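Listeriolysin O (Listeria monocytogenes, PDB 4CDB) punctures cholesterol-containing host membranes, binding to them as a soluble toxin and then changing shape and inserting as an oligomeric pore. Local coordinates at residues I70-N74 with Q178-K182. Residues are numbered along the deposited sequence; the frame is centred on the assembly and turned at random.
Sequences INQNN and QLIAK. With NA (sodium ion), chain K; NA (sodium ion), chain H.
Lys182 NZ forms a salt bridge with Glu171 OE2, and on its way there the lysine chain passes beside Ile70 and Gln72 of the strand. A lysine suits this spot because its methylenes can line the apolar contact while its charge is settled at the far end. CB already touches Ile70 CD1, at 3.8 Å; beyond it the bend at CB-CG (chi2 90°) carries Lys182 CD past Gln72, where it lies 3.7 Å from OE1, a van der Waals approach. The lysine and isoleucine chains cross at about a right angle.

Ile70 supplies the apolar wedge. With CG1 anti to the backbone N (chi1 175°), its longer branch reaches over the helix backbone, where CD1 meets Gln178 O at 3.7 Å. The other branch, CG2, rests on Ala181 CB at 4.0 Å; with its single methyl, Ala181 offers a small apolar surface on the side of the helix facing the strand, which suits this contact. The axes of the short segments 70-74 and 178-182 approach to 8.6 Å and run in the same general direction, 21° apart.

Sodium ions flank the contact. One is bound by the Gln178 side chain together with Glu171 and Tyr368, so Glu171 serves both this ion and Lys182. Another joins Ile180 O, at 2.9 Å, to Asn364, whose side-chain amide also hydrogen-bonds to Gln72 O; ion and asparagine thus tie the helix to the sheet in which strand 59-74 pairs with strand 362-385.

Helix 176-183 belongs to a segment that becomes beta-stranded in the membrane. Its packing against a long strand is characteristic of the soluble cholesterol-dependent cytolysin fold, in which helical bundles store the future transmembrane hairpins, consistent with this contact being given up when the segment refolds.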
loop_
_atom_site.group_PDB
_atom_site.type_symbol
_atom_site.label_atom_id
_atom_site.label_comp_id
_atom_site.label_asym_id
_atom_site.label_seq_id
_atom_site.Cartn_x
_atom_site.Cartn_y
_atom_site.Cartn_z
ATOM N N ILE A 70 2.135 -6.719 10.585
ATOM C CA ILE A 70 1.074 -6.962 9.619
ATOM C C ILE A 70 0.738 -8.455 9.594
ATOM O O ILE A 70 1.535 -9.284 9.152
ATOM C CB ILE A 70 1.408 -6.398 8.206
ATOM C CG1 ILE A 70 0.327 -6.795 7.198
ATOM C CG2 ILE A 70 2.785 -6.848 7.734
ATOM C CD1 ILE A 70 0.465 -6.117 5.849
ATOM N N ASN A 71 -0.440 -8.787 10.114
ATOM C CA ASN A 71 -0.877 -10.172 10.243
ATOM C C ASN A 71 -2.189 -10.374 9.494
ATOM O O ASN A 71 -3.241 -9.901 9.928
ATOM C CB ASN A 71 -1.047 -10.534 11.720
ATOM C CG ASN A 71 -0.297 -11.797 12.105
ATOM O OD1 ASN A 71 0.595 -11.770 12.955
ATOM N ND2 ASN A 71 -0.660 -12.912 11.484
ATOM N N GLN A 72 -2.127 -11.086 8.373
ATOM C CA GLN A 72 -3.238 -11.103 7.427
ATOM C C GLN A 72 -3.427 -12.445 6.707
ATOM O O GLN A 72 -2.468 -13.047 6.228
ATOM C CB GLN A 72 -3.035 -9.979 6.409
ATOM C CG GLN A 72 -4.064 -9.921 5.306
ATOM C CD GLN A 72 -3.884 -8.705 4.422
ATOM O OE1 GLN A 72 -3.662 -7.596 4.911
ATOM N NE2 GLN A 72 -3.969 -8.907 3.113
ATOM N N ASN A 73 -4.675 -12.903 6.636
ATOM C CA ASN A 73 -5.001 -14.143 5.939
ATOM C C ASN A 73 -5.682 -13.873 4.602
ATOM O O ASN A 73 -6.744 -13.252 4.552
ATOM C CB ASN A 73 -5.885 -15.032 6.813
ATOM C CG ASN A 73 -5.272 -15.301 8.170
ATOM O OD1 ASN A 73 -4.071 -15.120 8.366
ATOM N ND2 ASN A 73 -6.094 -15.735 9.117
ATOM N N ASN A 74 -5.064 -14.339 3.520
ATOM C CA ASN A 74 -5.576 -14.082 2.178
ATOM C C ASN A 74 -6.049 -15.347 1.468
ATOM O O ASN A 74 -5.318 -16.336 1.390
ATOM C CB ASN A 74 -4.518 -13.368 1.332
ATOM C CG ASN A 74 -4.105 -12.036 1.927
ATOM O OD1 ASN A 74 -4.924 -11.326 2.510
ATOM N ND2 ASN A 74 -2.830 -11.692 1.786
ATOM N N GLN A 178 6.922 -6.492 4.481
ATOM C CA GLN A 178 5.627 -5.930 4.842
ATOM C C GLN A 178 4.677 -5.968 3.655
ATOM O O GLN A 178 3.527 -6.387 3.776
ATOM C CB GLN A 178 5.787 -4.485 5.318
ATOM C CG GLN A 178 4.471 -3.753 5.529
ATOM C CD GLN A 178 4.543 -2.297 5.111
ATOM O OE1 GLN A 178 5.514 -1.866 4.491
ATOM N NE2 GLN A 178 3.509 -1.532 5.445
ATOM N N LEU A 179 5.170 -5.532 2.501
ATOM C CA LEU A 179 4.349 -5.464 1.299
ATOM C C LEU A 179 4.076 -6.846 0.705
ATOM O O LEU A 179 3.058 -7.054 0.046
ATOM C CB LEU A 179 4.995 -4.534 0.268
ATOM C CG LEU A 179 5.079 -3.076 0.729
ATOM C CD1 LEU A 179 5.777 -2.215 -0.306
ATOM C CD2 LEU A 179 3.687 -2.539 1.029
ATOM N N ILE A 180 4.982 -7.787 0.947
ATOM C CA ILE A 180 4.768 -9.170 0.533
ATOM C C ILE A 180 3.602 -9.781 1.311
ATOM O O ILE A 180 2.790 -10.519 0.758
ATOM C CB ILE A 180 6.050 -10.018 0.696
ATOM C CG1 ILE A 180 7.071 -9.638 -0.375
ATOM C CG2 ILE A 180 5.746 -11.501 0.587
ATOM C CD1 ILE A 180 8.382 -10.396 -0.277
ATOM N N ALA A 181 3.508 -9.447 2.593
ATOM C CA ALA A 181 2.414 -9.935 3.425
ATOM C C ALA A 181 1.072 -9.360 2.975
ATOM O O ALA A 181 0.019 -9.947 3.224
ATOM C CB ALA A 181 2.671 -9.601 4.885
ATOM N N LYS A 182 1.121 -8.216 2.302
ATOM C CA LYS A 182 -0.085 -7.519 1.870
ATOM C C LYS A 182 -0.451 -7.835 0.422
ATOM O O LYS A 182 -1.611 -8.095 0.109
ATOM C CB LYS A 182 0.100 -6.009 2.039
ATOM C CG LYS A 182 -1.107 -5.174 1.646
ATOM C CD LYS A 182 -2.040 -4.949 2.827
ATOM C CE LYS A 182 -3.176 -4.005 2.457
ATOM N NZ LYS A 182 -3.654 -3.209 3.624
HETATM NA NA NA K . 1.108 -2.087 7.017
HETATM NA NA NA H . 2.019 -13.340 0.982
HETATM O O HOH W 1 -0.910 -13.788 0.656
HETATM O O HOH W 2 1.835 -14.925 -1.384
#